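Local coordinates for protein aminoglycoside 3'-phosphotransferase AphA1-IAB (PDB 4GKH) that transfers a phosphate group to the 3'-hydroxyl of kanamycin and related aminoglycosides, making its bacterial host resistant to these antibiotics, at residues G198-D203 and A231-C236; I121-A126 and Q245-Q250; A224-D229 and Y252-P257; F148-A153 and L266-F271. All blocks are in the same frame, centred on the assembly; numbering follows the deposited sequence.

Interaction 1: G198-D203 and A231-C236; sequences GDFSLD and AILWNC. With KAN (kanamycin a), chain M.
The catalytic loop of this kinase-like fold, which carries the HGDxxxxN motif of the aminoglycoside phosphotransferases, rests on helix 227-237 by setting Phe200, Ser201 and Leu202 against Ile232, Leu233 and Cys236. Backbone oxygens share the work with side chains: the carbonyl oxygen of Phe200, the central residue of an inverse gamma turn, lies 3.3 Å from Leu233 CB, and Gly198 O faces the methyl Ile232 CD1. Phe200 carries CG anti to its backbone N (chi1 -155°), and its side chain runs beside that of Leu233, both pointing the same way. Leu233 CD2 arrives at the ring edge, in the ring plane, 3.8 Å from Phe200 CE2. The other branch, Leu233 CD1, meets Leu202 CD2 at 3.8 Å, where the two leucines cross at about a right angle. Leu202 CD1 in turn presses on Cys236 CB at 3.6 Å, and Ser201 CB lies 3.7 Å from Cys236 SG. The serine hydroxyl serves the loop itself, since Ser201 OG accepts from Asp203 N in an ST turn. At the start of the segment, Gly198 N and O are held by Asp229 and Gln228, while Asn204 donates to Asp199 O. Asp199, probably the proton acceptor, turns OD2 to the sugar and accepts from kanamycin O7, the 3'-hydroxyl, at 2.5 Å. Helix and loop thus meet by apolar packing, whereas polar bonds inside the loop and to the start of the helix set its shape; the short bond between Asp199 and O7 is consistent with an aspartate placed to orient the hydroxyl that receives the phosphate.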
# COMPACT_ATOMS: atom_id res chain seq x y z
N GLY A 198 0.26 -3.62 -3.82
CA GLY A 198 -1.02 -3.92 -3.19
C GLY A 198 -1.78 -2.75 -2.56
O GLY A 198 -2.99 -2.83 -2.38
N ASP A 199 -1.06 -1.70 -2.19
CA ASP A 199 -1.69 -0.46 -1.71
C ASP A 199 -0.85 0.74 -2.17
O ASP A 199 -0.33 1.49 -1.35
CB ASP A 199 -1.87 -0.52 -0.18
CG ASP A 199 -2.81 0.56 0.35
OD1 ASP A 199 -3.40 1.30 -0.47
OD2 ASP A 199 -2.98 0.64 1.58
N PHE A 200 -0.71 0.88 -3.49
CA PHE A 200 0.17 1.88 -4.09
C PHE A 200 -0.55 3.24 -4.10
O PHE A 200 -0.91 3.76 -5.16
CB PHE A 200 0.60 1.44 -5.50
CG PHE A 200 1.93 2.03 -5.97
CD1 PHE A 200 3.13 1.43 -5.62
CD2 PHE A 200 1.96 3.17 -6.76
CE1 PHE A 200 4.35 1.96 -6.04
CE2 PHE A 200 3.20 3.72 -7.20
CZ PHE A 200 4.39 3.11 -6.84
N SER A 201 -0.74 3.79 -2.91
CA SER A 201 -1.44 5.05 -2.77
C SER A 201 -0.45 6.18 -2.52
O SER A 201 0.72 5.93 -2.25
CB SER A 201 -2.41 4.99 -1.59
OG SER A 201 -1.67 5.09 -0.38
N LEU A 202 -0.93 7.42 -2.57
CA LEU A 202 -0.07 8.56 -2.28
C LEU A 202 0.42 8.61 -0.83
O LEU A 202 1.36 9.34 -0.52
CB LEU A 202 -0.79 9.86 -2.62
CG LEU A 202 -1.07 10.14 -4.09
CD1 LEU A 202 -2.00 11.37 -4.18
CD2 LEU A 202 0.22 10.40 -4.86
N ASP A 203 -0.21 7.85 0.07
CA ASP A 203 0.24 7.85 1.46
C ASP A 203 1.40 6.87 1.67
O ASP A 203 2.05 6.91 2.72
CB ASP A 203 -0.90 7.45 2.40
CG ASP A 203 -2.10 8.34 2.27
OD1 ASP A 203 -1.91 9.57 2.09
OD2 ASP A 203 -3.23 7.82 2.36
N ALA A 231 -4.59 1.22 -10.42
CA ALA A 231 -5.94 1.70 -10.09
C ALA A 231 -5.94 2.56 -8.84
O ALA A 231 -6.57 3.62 -8.78
CB ALA A 231 -6.91 0.52 -9.91
N ILE A 232 -5.23 2.08 -7.82
CA ILE A 232 -5.24 2.77 -6.54
C ILE A 232 -4.55 4.12 -6.64
O ILE A 232 -5.04 5.10 -6.08
CB ILE A 232 -4.63 1.88 -5.44
CG1 ILE A 232 -5.56 0.67 -5.21
CG2 ILE A 232 -4.41 2.67 -4.15
CD1 ILE A 232 -5.17 -0.21 -4.01
N LEU A 233 -3.44 4.19 -7.36
CA LEU A 233 -2.75 5.47 -7.50
C LEU A 233 -3.58 6.42 -8.35
O LEU A 233 -3.68 7.62 -8.07
CB LEU A 233 -1.35 5.26 -8.11
CG LEU A 233 -0.52 6.55 -8.25
CD1 LEU A 233 -0.41 7.25 -6.89
CD2 LEU A 233 0.87 6.24 -8.81
N TRP A 234 -4.17 5.89 -9.42
CA TRP A 234 -5.03 6.68 -10.31
C TRP A 234 -6.21 7.28 -9.53
O TRP A 234 -6.61 8.44 -9.72
CB TRP A 234 -5.53 5.80 -11.47
CG TRP A 234 -6.39 6.49 -12.48
CD1 TRP A 234 -5.97 7.14 -13.61
CD2 TRP A 234 -7.82 6.57 -12.48
NE1 TRP A 234 -7.05 7.64 -14.29
CE2 TRP A 234 -8.19 7.31 -13.62
CE3 TRP A 234 -8.81 6.12 -11.61
CZ2 TRP A 234 -9.53 7.59 -13.93
CZ3 TRP A 234 -10.15 6.40 -11.92
CH2 TRP A 234 -10.49 7.13 -13.07
N ASN A 235 -6.75 6.49 -8.61
CA ASN A 235 -7.85 6.96 -7.77
C ASN A 235 -7.39 8.14 -6.90
O ASN A 235 -8.07 9.17 -6.83
CB ASN A 235 -8.40 5.81 -6.90
CG ASN A 235 -9.74 6.15 -6.26
OD1 ASN A 235 -10.58 6.79 -6.87
ND2 ASN A 235 -9.93 5.71 -5.03
N CYS A 236 -6.22 8.00 -6.27
CA CYS A 236 -5.66 9.06 -5.43
C CYS A 236 -5.48 10.36 -6.19
O CYS A 236 -5.83 11.45 -5.71
CB CYS A 236 -4.31 8.64 -4.86
SG CYS A 236 -4.48 7.34 -3.62
C1 KAN M . -7.89 3.41 2.82
C2 KAN M . -6.38 3.37 2.93
C3 KAN M . -5.85 1.95 3.00
C4 KAN M . -6.46 1.27 4.22
C5 KAN M . -7.97 1.26 4.05
C6 KAN M . -8.51 0.60 5.32
C7 KAN M . -11.34 3.74 -1.17
C8 KAN M . -10.82 4.85 -0.29
C9 KAN M . -9.44 4.42 0.25
C10 KAN M . -9.55 3.15 1.11
C11 KAN M . -10.07 2.03 0.17
C12 KAN M . -11.44 2.43 -0.37
C13 KAN M . -10.83 7.31 -0.46
C14 KAN M . -11.55 8.20 -1.47
C15 KAN M . -10.79 8.43 -2.75
C16 KAN M . -9.46 9.07 -2.42
C17 KAN M . -8.73 8.10 -1.50
C18 KAN M . -7.27 8.51 -1.22
N1 KAN M . -9.97 0.53 5.26
N2 KAN M . -10.20 0.78 0.95
N3 KAN M . -12.68 4.19 -1.62
N4 KAN M . -11.55 9.35 -3.62
O5 KAN M . -8.44 2.63 3.95
O6 KAN M . -5.82 4.04 1.79
O7 KAN M . -4.42 2.03 3.14
O8 KAN M . -6.02 -0.09 4.32
O9 KAN M . -8.26 2.75 1.61
O10 KAN M . -8.78 5.52 0.93
O11 KAN M . -10.79 6.04 -1.12
O12 KAN M . -9.50 7.86 -0.28
O13 KAN M . -12.83 7.60 -1.67
O14 KAN M . -8.73 9.24 -3.63
O15 KAN M . -6.59 7.44 -0.50

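Interaction 2: I121-A126 and Q245-Q250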
# COMPACT_ATOMS: atom_id res chain seq x y z
N ILE A 121 6.14 14.96 -9.80
CA ILE A 121 5.84 13.97 -8.78
C ILE A 121 5.24 12.71 -9.40
O ILE A 121 5.64 11.59 -9.08
CB ILE A 121 4.90 14.56 -7.69
CG1 ILE A 121 5.70 15.50 -6.78
CG2 ILE A 121 4.26 13.45 -6.87
CD1 ILE A 121 4.84 16.38 -5.87
N VAL A 122 4.32 12.90 -10.33
CA VAL A 122 3.71 11.76 -11.01
C VAL A 122 4.73 11.03 -11.90
O VAL A 122 4.76 9.79 -11.94
CB VAL A 122 2.46 12.20 -11.82
CG1 VAL A 122 2.07 11.13 -12.84
CG2 VAL A 122 1.31 12.52 -10.86
N ASP A 123 5.59 11.78 -12.58
CA ASP A 123 6.65 11.18 -13.39
C ASP A 123 7.52 10.26 -12.53
O ASP A 123 7.87 9.17 -12.95
CB ASP A 123 7.55 12.24 -14.03
CG ASP A 123 6.85 13.03 -15.12
OD1 ASP A 123 5.70 12.68 -15.47
OD2 ASP A 123 7.46 13.99 -15.62
N ALA A 124 7.88 10.73 -11.34
CA ALA A 124 8.68 9.92 -10.43
C ALA A 124 7.92 8.68 -9.98
O ALA A 124 8.50 7.61 -9.85
CB ALA A 124 9.14 10.73 -9.22
N LEU A 125 6.62 8.84 -9.73
CA LEU A 125 5.80 7.71 -9.28
C LEU A 125 5.71 6.63 -10.36
O LEU A 125 5.78 5.44 -10.06
CB LEU A 125 4.40 8.19 -8.91
CG LEU A 125 4.21 8.95 -7.59
CD1 LEU A 125 2.83 9.64 -7.54
CD2 LEU A 125 4.42 8.04 -6.36
N ALA A 126 5.56 7.05 -11.62
CA ALA A 126 5.49 6.11 -12.74
C ALA A 126 6.80 5.33 -12.88
O ALA A 126 6.79 4.10 -13.07
CB ALA A 126 5.17 6.83 -14.06
N GLN A 245 -3.92 12.15 -13.59
CA GLN A 245 -4.37 10.76 -13.72
C GLN A 245 -3.96 10.19 -15.07
O GLN A 245 -3.49 9.06 -15.17
CB GLN A 245 -5.89 10.65 -13.59
CG GLN A 245 -6.46 10.92 -12.19
CD GLN A 245 -7.97 10.80 -12.15
OE1 GLN A 245 -8.69 11.58 -12.80
NE2 GLN A 245 -8.48 9.82 -11.40
N LYS A 246 -4.20 10.97 -16.13
CA LYS A 246 -3.85 10.55 -17.48
C LYS A 246 -2.32 10.43 -17.60
O LYS A 246 -1.81 9.51 -18.24
CB LYS A 246 -4.40 11.52 -18.52
CG LYS A 246 -4.13 11.08 -19.95
CD LYS A 246 -4.58 12.11 -20.97
CE LYS A 246 -4.43 11.58 -22.39
NZ LYS A 246 -5.37 10.47 -22.68
N ARG A 247 -1.60 11.36 -16.98
CA ARG A 247 -0.14 11.38 -17.05
C ARG A 247 0.48 10.13 -16.42
O ARG A 247 1.53 9.65 -16.88
CB ARG A 247 0.43 12.63 -16.38
CG ARG A 247 1.96 12.72 -16.45
CD ARG A 247 2.45 14.07 -15.94
NE ARG A 247 3.85 14.31 -16.29
CZ ARG A 247 4.25 15.19 -17.20
NH1 ARG A 247 3.36 15.94 -17.85
NH2 ARG A 247 5.54 15.33 -17.45
N LEU A 248 -0.15 9.60 -15.38
CA LEU A 248 0.32 8.39 -14.73
C LEU A 248 0.38 7.23 -15.72
O LEU A 248 1.41 6.58 -15.84
CB LEU A 248 -0.59 8.02 -13.55
CG LEU A 248 -0.28 6.63 -12.99
CD1 LEU A 248 1.14 6.59 -12.44
CD2 LEU A 248 -1.33 6.24 -11.93
N PHE A 249 -0.72 6.99 -16.42
CA PHE A 249 -0.74 5.96 -17.46
C PHE A 249 0.25 6.24 -18.59
O PHE A 249 0.99 5.34 -19.01
CB PHE A 249 -2.14 5.78 -18.03
CG PHE A 249 -3.02 4.92 -17.18
CD1 PHE A 249 -2.84 3.55 -17.15
CD2 PHE A 249 -4.03 5.47 -16.41
CE1 PHE A 249 -3.64 2.75 -16.36
CE2 PHE A 249 -4.84 4.67 -15.63
CZ PHE A 249 -4.64 3.31 -15.60
N GLN A 250 0.25 7.47 -19.11
CA GLN A 250 1.16 7.85 -20.17
C GLN A 250 2.62 7.55 -19.85
O GLN A 250 3.31 6.90 -20.64
CB GLN A 250 1.00 9.33 -20.52
CG GLN A 250 2.09 9.86 -21.46
CD GLN A 250 1.97 9.30 -22.86
OE1 GLN A 250 2.96 9.23 -23.59
NE2 GLN A 250 0.77 8.91 -23.25
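Asp123 and Arg247 join helices 118-133 and 242-252 by a two-pronged salt bridge in which each carboxylate oxygen receives its own nitrogen. Arg247 NE donates to Asp123 OD1 at 2.6 Å, and Arg247 NH2 donates to Asp123 OD2 at 3.0 Å. Both bonds are nearly straight. The grip is side-on, with both oxygens close to the guanidinium plane; OD2 uses its syn lone pair, while OD1 is also met on the syn side but 26° out of the carboxylate plane. Carboxylate and guanidinium planes are 27° apart, so the groups are nearly coplanar. The arginine reaches this position through a chain extended from CG to NE, and its remaining nitrogen, NH1, has a long, weak ion pair with Glu119. Beneath the charges the contact turns apolar: Val122 CG1 covers the backbone at Leu248, 3.7 Å from Leu248 N, which itself makes a weak bond to Gln245 O within its helix. Val122 CG1 also touches Leu248 CB at 4.2 Å, and Ala126 CB faces Leu248 O at the same distance. Leu233 and Leu237 of helix 227-237 close over Leu248. The two segments run in broadly the same direction, with axes 8.9 Å apart and crossing at -36°: a helix pair of the helical lobe of the kinase-like fold, with small and branched residues inside and a salt bridge along its partly exposed border.

Interaction 3: A224-D229 and Y252-P257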
# COMPACT_ATOMS: atom_id res chain seq x y z
N ALA A 224 0.09 -10.12 -8.86
CA ALA A 224 -1.28 -9.71 -9.19
C ALA A 224 -1.28 -8.98 -10.53
O ALA A 224 -0.23 -8.76 -11.14
CB ALA A 224 -1.86 -8.85 -8.09
N ASP A 225 -2.46 -8.60 -11.02
CA ASP A 225 -2.51 -7.85 -12.29
C ASP A 225 -1.88 -6.46 -12.05
O ASP A 225 -2.04 -5.90 -10.98
CB ASP A 225 -3.96 -7.71 -12.77
CG ASP A 225 -4.06 -7.06 -14.14
OD1 ASP A 225 -4.09 -5.81 -14.19
OD2 ASP A 225 -4.08 -7.79 -15.14
N ARG A 226 -1.20 -5.90 -13.06
CA ARG A 226 -0.56 -4.59 -12.87
C ARG A 226 -1.56 -3.48 -12.51
O ARG A 226 -1.21 -2.50 -11.86
CB ARG A 226 0.30 -4.19 -14.08
CG ARG A 226 -0.45 -3.98 -15.38
CD ARG A 226 0.50 -3.62 -16.55
NE ARG A 226 1.18 -4.78 -17.12
CZ ARG A 226 2.50 -4.97 -17.12
NH1 ARG A 226 3.32 -4.07 -16.60
NH2 ARG A 226 3.01 -6.07 -17.66
N TYR A 227 -2.83 -3.64 -12.89
CA TYR A 227 -3.84 -2.63 -12.55
C TYR A 227 -4.20 -2.57 -11.05
O TYR A 227 -4.87 -1.64 -10.61
CB TYR A 227 -5.10 -2.79 -13.42
CG TYR A 227 -4.97 -2.17 -14.79
CD1 TYR A 227 -4.17 -2.76 -15.77
CD2 TYR A 227 -5.65 -1.00 -15.11
CE1 TYR A 227 -4.03 -2.19 -17.03
CE2 TYR A 227 -5.53 -0.42 -16.37
CZ TYR A 227 -4.72 -1.02 -17.33
OH TYR A 227 -4.61 -0.45 -18.58
N GLN A 228 -3.76 -3.55 -10.27
CA GLN A 228 -3.92 -3.45 -8.82
C GLN A 228 -3.24 -2.19 -8.29
O GLN A 228 -3.76 -1.51 -7.41
CB GLN A 228 -3.33 -4.67 -8.10
CG GLN A 228 -3.25 -4.49 -6.57
CD GLN A 228 -4.62 -4.29 -5.92
OE1 GLN A 228 -5.64 -4.70 -6.48
NE2 GLN A 228 -4.65 -3.65 -4.75
N ASP A 229 -2.07 -1.89 -8.83
CA ASP A 229 -1.32 -0.72 -8.37
C ASP A 229 -1.73 0.53 -9.14
O ASP A 229 -1.87 1.60 -8.55
CB ASP A 229 0.20 -0.96 -8.50
CG ASP A 229 0.73 -2.01 -7.49
OD1 ASP A 229 0.08 -2.20 -6.42
OD2 ASP A 229 1.78 -2.63 -7.77
N TYR A 252 3.83 5.72 -17.44
CA TYR A 252 4.01 4.30 -17.08
C TYR A 252 4.20 3.47 -18.36
O TYR A 252 4.89 2.45 -18.35
CB TYR A 252 2.79 3.80 -16.30
CG TYR A 252 2.84 2.33 -15.97
CD1 TYR A 252 3.49 1.87 -14.83
CD2 TYR A 252 2.21 1.40 -16.78
CE1 TYR A 252 3.52 0.52 -14.51
CE2 TYR A 252 2.23 0.06 -16.48
CZ TYR A 252 2.89 -0.38 -15.35
OH TYR A 252 2.90 -1.71 -15.06
N GLY A 253 3.58 3.92 -19.44
CA GLY A 253 3.76 3.29 -20.75
C GLY A 253 2.48 2.74 -21.35
O GLY A 253 2.52 1.96 -22.31
N ILE A 254 1.34 3.14 -20.79
CA ILE A 254 0.04 2.69 -21.29
C ILE A 254 -0.73 3.82 -21.94
O ILE A 254 -1.10 4.78 -21.28
CB ILE A 254 -0.82 2.10 -20.17
CG1 ILE A 254 -0.23 0.77 -19.69
CG2 ILE A 254 -2.24 1.89 -20.65
CD1 ILE A 254 -0.92 0.19 -18.45
N ASP A 255 -0.97 3.72 -23.25
CA ASP A 255 -1.67 4.76 -23.98
C ASP A 255 -3.19 4.59 -24.01
O ASP A 255 -3.91 5.57 -24.15
CB ASP A 255 -1.15 4.86 -25.41
CG ASP A 255 0.18 5.57 -25.48
OD1 ASP A 255 0.41 6.48 -24.65
OD2 ASP A 255 0.99 5.20 -26.35
N ASN A 256 -3.66 3.36 -23.90
CA ASN A 256 -5.11 3.13 -23.84
C ASN A 256 -5.48 2.33 -22.60
O ASN A 256 -5.54 1.10 -22.66
CB ASN A 256 -5.62 2.45 -25.11
CG ASN A 256 -5.58 3.37 -26.32
OD1 ASN A 256 -6.50 4.16 -26.54
ND2 ASN A 256 -4.52 3.26 -27.11
N PRO A 257 -5.69 3.02 -21.48
CA PRO A 257 -6.05 2.37 -20.21
C PRO A 257 -7.22 1.40 -20.40
O PRO A 257 -8.14 1.69 -21.15
CB PRO A 257 -6.44 3.54 -19.31
CG PRO A 257 -5.65 4.71 -19.85
CD PRO A 257 -5.63 4.49 -21.35
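Arg226 and Tyr227, at the start of helix 227-237, meet Tyr252, Ile254 and Pro257 in a connection that begins with a Schellman motif, the turn that ends helix 242-252. Tyr252 comes first. Its hydroxyl accepts from Arg226 NH1 at 2.8 Å, with Tyr252 OH in the guanidinium plane, and the guanidinium and ring planes are turned 62° apart. The arginine chain bends about its CG-CD bond (chi3 79°), which places NE, and Arg226 CD also lies 3.4 Å from Tyr252 OH. Both groups have further partners: Arg226 NE makes a salt bridge with Asp192, and Tyr252 OH is hydrogen-bonded to His133. Gly253 follows as the C-prime residue with positive phi; its N bonds to Gln250 O, and Ile254 N to Phe249 O, which turns the chain out of the helix. Ile254 then reaches toward Tyr227 tip to tip, its CD1 methyl lying 3.7 Å from Tyr227 OH and 4.1 Å from Tyr227 CZ. On the opposite segment Asp225 OD1 accepts from Tyr227 N at 2.8 Å, a capping bond that fixes the backbone from which the tyrosine projects, while Asp225 OD2 pairs with Lys261. Past Asn256 the chain comes to Pro257, which meets the tyrosine chiefly through its backbone carbons CA and C: Tyr227 OH lies 3.6 Å from Pro257 CA and is hydrogen-bonded to Asp258 N, at the threshold of helix 259-269.

Interaction 4: F148-A153 and L266-F271. With KAN (kanamycin a), chain M.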
# COMPACT_ATOMS: atom_id res chain seq x y z
N PHE A 148 -7.54 -14.95 -5.03
CA PHE A 148 -7.15 -14.83 -3.63
C PHE A 148 -7.77 -13.59 -2.95
O PHE A 148 -8.30 -13.66 -1.83
CB PHE A 148 -5.62 -14.78 -3.53
CG PHE A 148 -5.11 -14.55 -2.13
CD1 PHE A 148 -5.01 -15.61 -1.24
CD2 PHE A 148 -4.71 -13.29 -1.72
CE1 PHE A 148 -4.55 -15.41 0.05
CE2 PHE A 148 -4.24 -13.07 -0.44
CZ PHE A 148 -4.16 -14.13 0.45
N ARG A 149 -7.70 -12.45 -3.62
CA ARG A 149 -8.21 -11.20 -3.04
C ARG A 149 -9.72 -11.18 -3.00
O ARG A 149 -10.32 -10.60 -2.09
CB ARG A 149 -7.71 -9.97 -3.83
CG ARG A 149 -6.19 -9.73 -3.85
CD ARG A 149 -5.55 -9.48 -2.47
NE ARG A 149 -6.13 -8.37 -1.71
CZ ARG A 149 -5.95 -7.08 -1.99
NH1 ARG A 149 -5.21 -6.70 -3.02
NH2 ARG A 149 -6.53 -6.16 -1.22
N LEU A 150 -10.36 -11.80 -3.99
CA LEU A 150 -11.82 -11.83 -3.98
C LEU A 150 -12.33 -12.66 -2.79
O LEU A 150 -13.29 -12.29 -2.10
CB LEU A 150 -12.37 -12.38 -5.30
CG LEU A 150 -12.41 -11.36 -6.44
CD1 LEU A 150 -12.64 -12.06 -7.77
CD2 LEU A 150 -13.51 -10.33 -6.21
N ALA A 151 -11.66 -13.77 -2.52
CA ALA A 151 -12.03 -14.57 -1.36
C ALA A 151 -11.78 -13.79 -0.06
O ALA A 151 -12.55 -13.90 0.89
CB ALA A 151 -11.28 -15.91 -1.35
N GLN A 152 -10.70 -13.02 -0.01
CA GLN A 152 -10.44 -12.17 1.14
C GLN A 152 -11.56 -11.16 1.31
O GLN A 152 -12.03 -10.90 2.41
CB GLN A 152 -9.14 -11.40 0.96
CG GLN A 152 -7.94 -11.92 1.72
CD GLN A 152 -6.69 -11.06 1.51
OE1 GLN A 152 -6.67 -10.18 0.65
NE2 GLN A 152 -5.65 -11.32 2.29
N ALA A 153 -11.97 -10.56 0.19
CA ALA A 153 -13.02 -9.55 0.21
C ALA A 153 -14.35 -10.13 0.69
O ALA A 153 -15.10 -9.51 1.49
CB ALA A 153 -13.17 -8.95 -1.18
N LEU A 266 -10.58 -0.85 -8.65
CA LEU A 266 -11.16 0.20 -7.80
C LEU A 266 -12.26 -0.40 -6.93
O LEU A 266 -12.35 -0.13 -5.73
CB LEU A 266 -11.76 1.30 -8.66
CG LEU A 266 -10.73 2.17 -9.39
CD1 LEU A 266 -11.42 3.10 -10.38
CD2 LEU A 266 -9.94 2.94 -8.37
N MSE A 267 -13.10 -1.21 -7.54
CA MSE A 267 -14.19 -1.81 -6.79
C MSE A 267 -13.64 -2.80 -5.75
O MSE A 267 -14.12 -2.86 -4.62
CB MSE A 267 -15.20 -2.46 -7.74
CG MSE A 267 -15.96 -1.45 -8.60
SE MSE A 267 -17.29 -2.29 -9.70
CE MSE A 267 -18.72 -2.32 -8.41
N LEU A 268 -12.61 -3.54 -6.11
CA LEU A 268 -12.05 -4.51 -5.17
C LEU A 268 -11.47 -3.82 -3.94
O LEU A 268 -11.61 -4.30 -2.82
CB LEU A 268 -10.99 -5.38 -5.85
CG LEU A 268 -10.34 -6.51 -5.04
CD1 LEU A 268 -11.37 -7.56 -4.63
CD2 LEU A 268 -9.24 -7.16 -5.87
N ASP A 269 -10.86 -2.66 -4.15
CA ASP A 269 -10.25 -1.94 -3.03
C ASP A 269 -11.28 -1.39 -2.05
O ASP A 269 -10.92 -1.08 -0.91
CB ASP A 269 -9.28 -0.84 -3.51
CG ASP A 269 -8.26 -0.45 -2.43
OD1 ASP A 269 -7.66 -1.35 -1.81
OD2 ASP A 269 -8.04 0.76 -2.20
N GLU A 270 -12.54 -1.29 -2.46
CA GLU A 270 -13.62 -0.87 -1.54
C GLU A 270 -13.74 -1.80 -0.34
O GLU A 270 -14.21 -1.41 0.74
CB GLU A 270 -14.98 -0.79 -2.25
CG GLU A 270 -15.07 0.17 -3.44
CD GLU A 270 -15.00 1.65 -3.05
OE1 GLU A 270 -14.26 2.00 -2.11
OE2 GLU A 270 -15.69 2.47 -3.70
N PHE A 271 -13.30 -3.04 -0.53
CA PHE A 271 -13.47 -4.09 0.48
C PHE A 271 -12.37 -4.14 1.55
O PHE A 271 -12.48 -4.90 2.53
CB PHE A 271 -13.60 -5.45 -0.21
CG PHE A 271 -14.89 -5.61 -0.98
CD1 PHE A 271 -14.99 -5.17 -2.30
CD2 PHE A 271 -16.01 -6.15 -0.36
CE1 PHE A 271 -16.18 -5.29 -3.00
CE2 PHE A 271 -17.21 -6.27 -1.05
CZ PHE A 271 -17.30 -5.84 -2.38
C1 KAN M . -7.89 3.41 2.82
C2 KAN M . -6.38 3.37 2.93
C3 KAN M . -5.85 1.95 3.00
C4 KAN M . -6.46 1.27 4.22
C5 KAN M . -7.97 1.26 4.05
C6 KAN M . -8.51 0.60 5.32
C7 KAN M . -11.34 3.74 -1.17
C8 KAN M . -10.82 4.85 -0.29
C9 KAN M . -9.44 4.42 0.25
C10 KAN M . -9.55 3.15 1.11
C11 KAN M . -10.07 2.03 0.17
C12 KAN M . -11.44 2.43 -0.37
C13 KAN M . -10.83 7.31 -0.46
C14 KAN M . -11.55 8.20 -1.47
C15 KAN M . -10.79 8.43 -2.75
C16 KAN M . -9.46 9.07 -2.42
C17 KAN M . -8.73 8.10 -1.50
C18 KAN M . -7.27 8.51 -1.22
N1 KAN M . -9.97 0.53 5.26
N2 KAN M . -10.20 0.78 0.95
N3 KAN M . -12.68 4.19 -1.62
N4 KAN M . -11.55 9.35 -3.62
O5 KAN M . -8.44 2.63 3.95
O6 KAN M . -5.82 4.04 1.79
O7 KAN M . -4.42 2.03 3.14
O8 KAN M . -6.02 -0.09 4.32
O9 KAN M . -8.26 2.75 1.61
O10 KAN M . -8.78 5.52 0.93
O11 KAN M . -10.79 6.04 -1.12
O12 KAN M . -9.50 7.86 -0.28
O13 KAN M . -12.83 7.60 -1.67
O14 KAN M . -8.73 9.24 -3.63
O15 KAN M . -6.59 7.44 -0.50
O HOH W 1 -7.07 -3.76 -3.03
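Leu268, on helix 259-269, and Phe271, close to the C terminus, pack on Arg149, Leu150 and Ala153 of helix 146-158, and the kanamycin site lies behind them. The two methyls of Leu268 divide the first shell: CD2 touches Arg149 CB at 3.8 Å, while CD1 meets Leu150 CD2, the two leucines lying obliquely to each other. Leu268 CG is anti to its backbone N (chi1 -177°), which carries the branch point toward the helix opposite. One turn on, Ala153 CB abuts Phe271 CB at 3.7 Å. Met183 of helix 176-184 covers both Leu150 and Phe271. A second shell is polar. The folded chain of Arg149 turns back over its own helix, where NE makes a weak hydrogen bond to Gln152 OE1, and its NH2 donates to a water at 3.1 Å. That water donates to Asp269 OD1 at 2.8 Å, bridging two opposite charges whose nearest atoms, Arg149 NH2 and Asp269 OD1, are 5.0 Å apart. Arg149 also forms a cation-pi contact with Phe272, whose terminal carboxylate binds the drug. Beyond this, kanamycin N2 donates to Asp269 O at 2.7 Å, and kanamycin N3 donates to Glu270 OE1 at 2.7 Å. Glu270 OE2 is tied to Arg171 and to Asp168 N, which fixes the carboxylate. Two aminoglycoside amines, probably protonated, are thus met by a backbone carbonyl and a carboxylate, as would suit a polycationic substrate, on a chain end packed against helix 146-158 through apolar atoms and one water bridge.

In the fold
From the N terminus, helix 118-133 opens interaction 2 and helix 146-158 opens interaction 4, both waiting on partners more than a hundred residues later. The catalytic loop then opens interaction 1, and the strand and helix start at 224-229 open interaction 3 before interaction 1 closes on helix 227-237. Interactions 2, 3 and 4 close in that order. Interaction 1 therefore nests inside both 2 and 4, and 3 nests inside 4, while 1 crosses 3, and 2 crosses both 3 and 4. Helix 227-237 is shared by interactions 1 and 3, and interactions 1 and 4 meet on kanamycin, joining the catalytic loop to the C-terminal end.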